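Local coordinates for putative Outer membrane protein (PDB 6GW5) that probably serves as an adhesin that attaches the bacterium to host-cell glycans, the modelled piece being the extracellular adhesin domain of the longer outer-membrane protein, at residues 19-24 with 352-357; 56-61 with 329-334. All blocks are in the same frame, centred on the assembly; numbering follows the deposited sequence.

Contact 1: residues 19-24 with 352-357; sequences LNQVAS and QTEIVT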
loop_
_atom_site.group_PDB
_atom_site.type_symbol
_atom_site.label_atom_id
_atom_site.label_comp_id
_atom_site.label_asym_id
_atom_site.label_seq_id
_atom_site.Cartn_x
_atom_site.Cartn_y
_atom_site.Cartn_z
ATOM N N LEU A 19 -31.146 -7.327 -16.983
ATOM C CA LEU A 19 -30.721 -8.708 -17.138
ATOM C C LEU A 19 -29.243 -8.856 -16.835
ATOM O O LEU A 19 -28.818 -9.864 -16.323
ATOM C CB LEU A 19 -31.019 -9.208 -18.537
ATOM C CG LEU A 19 -32.502 -9.213 -18.914
ATOM C CD1 LEU A 19 -32.692 -9.655 -20.362
ATOM C CD2 LEU A 19 -33.359 -10.080 -17.999
ATOM N N ASN A 20 -28.443 -7.872 -17.165
ATOM C CA ASN A 20 -27.032 -7.970 -16.851
ATOM C C ASN A 20 -26.841 -7.893 -15.384
ATOM O O ASN A 20 -25.976 -8.554 -14.839
ATOM C CB ASN A 20 -26.247 -6.869 -17.533
ATOM C CG ASN A 20 -25.933 -7.200 -18.979
ATOM O OD1 ASN A 20 -26.661 -6.861 -19.856
ATOM N ND2 ASN A 20 -24.865 -7.906 -19.199
ATOM N N GLN A 21 -27.674 -7.056 -14.765
ATOM C CA GLN A 21 -27.658 -6.790 -13.339
ATOM C C GLN A 21 -28.025 -8.082 -12.597
ATOM O O GLN A 21 -27.375 -8.480 -11.653
ATOM C CB GLN A 21 -28.663 -5.642 -13.044
ATOM C CG GLN A 21 -28.595 -5.034 -11.667
ATOM C CD GLN A 21 -27.424 -4.071 -11.448
ATOM O OE1 GLN A 21 -26.777 -3.577 -12.400
ATOM N NE2 GLN A 21 -27.164 -3.775 -10.199
ATOM N N VAL A 22 -29.078 -8.739 -13.032
ATOM C CA VAL A 22 -29.456 -9.936 -12.366
ATOM C C VAL A 22 -28.338 -10.968 -12.435
ATOM O O VAL A 22 -28.016 -11.594 -11.422
ATOM C CB VAL A 22 -30.753 -10.481 -12.959
ATOM C CG1 VAL A 22 -30.993 -11.923 -12.494
ATOM C CG2 VAL A 22 -31.902 -9.562 -12.560
ATOM N N ALA A 23 -27.742 -11.140 -13.618
ATOM C CA ALA A 23 -26.631 -12.092 -13.789
ATOM C C ALA A 23 -25.454 -11.822 -12.835
ATOM O O ALA A 23 -24.829 -12.763 -12.291
ATOM C CB ALA A 23 -26.127 -12.076 -15.223
ATOM N N SER A 24 -25.167 -10.547 -12.637
ATOM C CA SER A 24 -24.049 -10.153 -11.818
ATOM C C SER A 24 -24.388 -10.347 -10.333
ATOM O O SER A 24 -23.583 -10.853 -9.590
ATOM C CB SER A 24 -23.668 -8.712 -12.137
ATOM O OG SER A 24 -22.553 -8.322 -11.398
ATOM N N GLN A 352 -29.820 -9.336 -2.081
ATOM C CA GLN A 352 -31.059 -10.059 -2.144
ATOM C C GLN A 352 -32.237 -9.159 -2.436
ATOM O O GLN A 352 -33.073 -9.467 -3.297
ATOM C CB GLN A 352 -31.289 -10.807 -0.862
ATOM C CG GLN A 352 -30.380 -12.007 -0.728
ATOM C CD GLN A 352 -30.390 -12.592 0.693
ATOM O OE1 GLN A 352 -30.836 -11.943 1.620
ATOM N NE2 GLN A 352 -29.855 -13.797 0.862
ATOM N N THR A 353 -32.321 -8.042 -1.746
ATOM C CA THR A 353 -33.381 -7.099 -2.024
ATOM C C THR A 353 -33.305 -6.566 -3.451
ATOM O O THR A 353 -34.321 -6.408 -4.123
ATOM C CB THR A 353 -33.322 -5.931 -1.018
ATOM O OG1 THR A 353 -33.636 -6.454 0.279
ATOM C CG2 THR A 353 -34.284 -4.769 -1.394
ATOM N N GLU A 354 -32.094 -6.239 -3.867
ATOM C CA GLU A 354 -31.856 -5.580 -5.141
ATOM C C GLU A 354 -32.139 -6.535 -6.286
ATOM O O GLU A 354 -32.615 -6.109 -7.327
ATOM C CB GLU A 354 -30.404 -5.104 -5.217
ATOM C CG GLU A 354 -30.071 -4.312 -6.472
ATOM C CD GLU A 354 -28.665 -3.728 -6.400
ATOM O OE1 GLU A 354 -28.408 -2.891 -5.492
ATOM O OE2 GLU A 354 -27.827 -4.110 -7.253
ATOM N N ILE A 355 -31.785 -7.811 -6.138
ATOM C CA ILE A 355 -32.046 -8.748 -7.223
ATOM C C ILE A 355 -33.537 -8.951 -7.389
ATOM O O ILE A 355 -34.010 -9.072 -8.516
ATOM C CB ILE A 355 -31.289 -10.103 -7.052
ATOM C CG1 ILE A 355 -31.244 -10.801 -8.386
ATOM C CG2 ILE A 355 -31.881 -10.966 -5.928
ATOM C CD1 ILE A 355 -30.391 -12.031 -8.341
ATOM N N VAL A 356 -34.270 -8.932 -6.272
ATOM C CA VAL A 356 -35.712 -9.121 -6.332
ATOM C C VAL A 356 -36.343 -7.900 -7.017
ATOM O O VAL A 356 -37.118 -8.070 -7.947
ATOM C CB VAL A 356 -36.347 -9.395 -4.950
ATOM C CG1 VAL A 356 -37.856 -9.438 -5.058
ATOM C CG2 VAL A 356 -35.877 -10.710 -4.386
ATOM N N THR A 357 -36.007 -6.692 -6.554
ATOM C CA THR A 357 -36.509 -5.492 -7.206
ATOM C C THR A 357 -36.195 -5.557 -8.691
ATOM O O THR A 357 -37.035 -5.298 -9.507
ATOM C CB THR A 357 -35.877 -4.222 -6.642
ATOM O OG1 THR A 357 -35.975 -4.247 -5.226
ATOM C CG2 THR A 357 -36.552 -2.998 -7.137
#
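Gln21 and Glu354 join the polar margin of two helical segments, 19-24 of helix 3-32 and 352-357 of helix 348-370, that run in roughly opposite directions, with Val22 and Ile355 meeting in the apolar strip beside them. Gln21 leaves its helix with CG anti to the backbone N (chi1 -168°), and a bend at the next bond brings its amide towards the neighbouring helix. NE2 of Gln21 then donates to OE2 of Glu354 over 3.0 Å. The acceptor lies in the amide plane, whereas the donor stands above the carboxylate plane, and the angle at the hydrogen, 138°, leaves the bond clearly bent. Glu354 reaches the partner with a chain extended beyond CG, and the two side chains cross at about a right angle. OE1 of the same amide takes a weak hydrogen bond from NE2 of Gln17, one turn back on the helix.

Val22 is buried and marks the closest approach of the backbones, its CA lying 5.9 Å from that of Ile355. CG1 of Val22 meets CD1 of Ile355 at 4.2 Å. CD1 of Ile355 also rests on the other helix's backbone, 3.9 Å from O of Val22. Ile355 extends from its helix with CG1 anti to the backbone N, so that CD1 is carried across the interface; Leu25 and Ile29 of helix 3-32 also touch this side chain, and Tyr399 approaches it from a loop. An apolar pair flanked by a polar one is common in helix pairs and coiled coils; residues 5-35 are predicted to form a coiled coil.

Contact 2: residues 56-61 with 329-334; sequences TTQSPI and SYYGNR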
loop_
_atom_site.group_PDB
_atom_site.type_symbol
_atom_site.label_atom_id
_atom_site.label_comp_id
_atom_site.label_asym_id
_atom_site.label_seq_id
_atom_site.Cartn_x
_atom_site.Cartn_y
_atom_site.Cartn_z
ATOM N N THR A 56 9.603 -11.763 10.899
ATOM C CA THR A 56 10.682 -10.812 10.647
ATOM C C THR A 56 11.297 -10.987 9.260
ATOM O O THR A 56 12.261 -10.307 8.963
ATOM C CB THR A 56 11.852 -10.947 11.676
ATOM O OG1 THR A 56 12.499 -12.227 11.579
ATOM C CG2 THR A 56 11.360 -10.757 13.073
ATOM N N THR A 57 10.853 -11.982 8.494
ATOM C CA THR A 57 11.229 -12.168 7.089
ATOM C C THR A 57 10.117 -11.986 6.103
ATOM O O THR A 57 10.355 -11.629 4.965
ATOM C CB THR A 57 11.746 -13.608 6.871
ATOM O OG1 THR A 57 10.721 -14.572 7.198
ATOM C CG2 THR A 57 12.943 -13.844 7.760
ATOM N N GLN A 58 8.920 -12.318 6.546
ATOM C CA GLN A 58 7.801 -12.550 5.675
ATOM C C GLN A 58 6.657 -11.513 5.927
ATOM O O GLN A 58 5.586 -11.611 5.325
ATOM C CB GLN A 58 7.336 -13.995 5.961
ATOM C CG GLN A 58 7.282 -15.045 4.835
ATOM C CD GLN A 58 8.465 -15.068 3.869
ATOM O OE1 GLN A 58 9.569 -15.421 4.264
ATOM N NE2 GLN A 58 8.223 -14.734 2.572
ATOM N N SER A 59 6.892 -10.524 6.792
ATOM C CA SER A 59 5.946 -9.432 7.032
ATOM C C SER A 59 6.168 -8.249 6.056
ATOM O O SER A 59 7.188 -7.601 6.093
ATOM C CB SER A 59 6.111 -8.933 8.466
ATOM O OG SER A 59 5.447 -7.699 8.678
ATOM N N PRO A 60 5.182 -7.926 5.232
ATOM C CA PRO A 60 5.332 -6.775 4.380
ATOM C C PRO A 60 5.651 -5.518 5.139
ATOM O O PRO A 60 6.507 -4.729 4.704
ATOM C CB PRO A 60 3.961 -6.622 3.718
ATOM C CG PRO A 60 3.278 -7.907 3.879
ATOM C CD PRO A 60 3.863 -8.566 5.086
ATOM N N ILE A 61 4.969 -5.277 6.247
ATOM C CA ILE A 61 5.283 -4.049 6.983
ATOM C C ILE A 61 6.685 -4.110 7.655
ATOM O O ILE A 61 7.442 -3.121 7.642
ATOM C CB ILE A 61 4.173 -3.663 7.953
ATOM C CG1 ILE A 61 2.830 -3.466 7.211
ATOM C CG2 ILE A 61 4.524 -2.362 8.696
ATOM C CD1 ILE A 61 2.814 -2.400 6.118
ATOM N N SER A 329 2.625 -7.474 -4.633
ATOM C CA SER A 329 1.836 -8.244 -5.554
ATOM C C SER A 329 1.516 -9.607 -4.950
ATOM O O SER A 329 0.383 -10.085 -5.076
ATOM C CB SER A 329 2.507 -8.338 -6.920
ATOM O OG SER A 329 3.873 -8.509 -6.734
ATOM N N TYR A 330 2.496 -10.247 -4.338
ATOM C CA TYR A 330 2.284 -11.622 -3.889
ATOM C C TYR A 330 1.082 -11.692 -2.932
ATOM O O TYR A 330 0.098 -12.430 -3.165
ATOM C CB TYR A 330 3.534 -12.170 -3.238
ATOM C CG TYR A 330 3.393 -13.538 -2.641
ATOM C CD1 TYR A 330 3.576 -14.684 -3.410
ATOM C CD2 TYR A 330 3.121 -13.705 -1.283
ATOM C CE1 TYR A 330 3.473 -15.953 -2.849
ATOM C CE2 TYR A 330 3.045 -14.973 -0.700
ATOM C CZ TYR A 330 3.206 -16.088 -1.494
ATOM O OH TYR A 330 3.125 -17.309 -0.928
ATOM N N TYR A 331 1.142 -10.873 -1.885
ATOM C CA TYR A 331 0.105 -10.852 -0.893
ATOM C C TYR A 331 -1.075 -9.987 -1.373
ATOM O O TYR A 331 -2.218 -10.362 -1.184
ATOM C CB TYR A 331 0.635 -10.309 0.440
ATOM C CG TYR A 331 1.651 -11.153 1.165
ATOM C CD1 TYR A 331 1.319 -12.403 1.697
ATOM C CD2 TYR A 331 2.943 -10.696 1.369
ATOM C CE1 TYR A 331 2.261 -13.169 2.403
ATOM C CE2 TYR A 331 3.879 -11.459 2.043
ATOM C CZ TYR A 331 3.547 -12.691 2.574
ATOM O OH TYR A 331 4.497 -13.448 3.259
ATOM N N GLY A 332 -0.792 -8.835 -1.954
ATOM C CA GLY A 332 -1.819 -7.864 -2.224
ATOM C C GLY A 332 -2.846 -8.270 -3.245
ATOM O O GLY A 332 -4.002 -7.885 -3.150
ATOM N N ASN A 333 -2.456 -9.013 -4.254
ATOM C CA ASN A 333 -3.470 -9.527 -5.196
ATOM C C ASN A 333 -4.416 -10.522 -4.560
ATOM O O ASN A 333 -5.565 -10.612 -4.963
ATOM C CB ASN A 333 -2.822 -10.119 -6.416
ATOM C CG ASN A 333 -2.200 -9.083 -7.256
ATOM O OD1 ASN A 333 -2.750 -8.032 -7.462
ATOM N ND2 ASN A 333 -1.035 -9.344 -7.716
ATOM N N ARG A 334 -3.935 -11.250 -3.549
ATOM C CA ARG A 334 -4.765 -12.210 -2.828
ATOM C C ARG A 334 -5.663 -11.454 -1.898
ATOM O O ARG A 334 -6.802 -11.788 -1.808
ATOM C CB ARG A 334 -3.936 -13.182 -2.031
ATOM C CG ARG A 334 -2.888 -13.909 -2.813
ATOM C CD ARG A 334 -3.447 -14.725 -3.937
ATOM N NE ARG A 334 -3.578 -14.025 -5.240
ATOM C CZ ARG A 334 -4.644 -14.142 -6.047
ATOM N NH1 ARG A 334 -5.697 -14.874 -5.703
ATOM N NH2 ARG A 334 -4.668 -13.543 -7.228
#
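Pro60 and Tyr331 are the residues whose backbones come nearest, yet their CA atoms stay 8.5 Å apart, a gap that the large tyrosine side chain bridges. The setting is the N-terminus of a helix in a helical bundle: Ser59 is the N-cap of helix 60-79, its OG hydrogen-bonded to the backbone N of Phe62, and Pro60 is the first residue after the cap, a position that needs no backbone N-H. Tyr331 projects from helix 317-346 with CG anti to the carbonyl carbon (chi1 -67°), which directs its ring across to this capped end.

The proline ring and the tyrosine cross at about a right angle, and CG of Pro60 approaches CD2 of Tyr331 at 3.8 Å, obliquely to the aromatic plane. Further along the ring lies Gln58, whose amide is turned 57° from the tyrosine plane. It meets the phenol end through aliphatic atoms, CG standing 3.6 Å from OH of Tyr331. Phe48 of helix 35-54 forms an edge-to-face pair with the Tyr331 ring and also touches Pro60, and Ile272 of helix 255-283 adds a further apolar contact to the tyrosine. From its own helix, Tyr330 places CD2 over the centre of the Tyr331 ring, 3.6 Å above its plane. At the far end of that ring, Tyr331 OH lies 3.0 Å from the backbone O of Gln58.

From the N terminus the chain first lays down helix 3-32, which supplies one half of contact 1, then passes through helix 35-54 to the start of helix 60-79, where the first half of contact 2 lies. Contact 2 closes a loop when helix 317-346 returns to that start. The next helix, 348-370, then comes back to helix 3-32 and closes the longer loop of contact 1, so contact 2 is nested inside it. Their centres are about 36 Å apart and they do not touch. Contact 2 ties together the central bundle, while contact 1 joins the N-terminal helix to helix 348-370, in the later part of the chain, well away from the chain's centre.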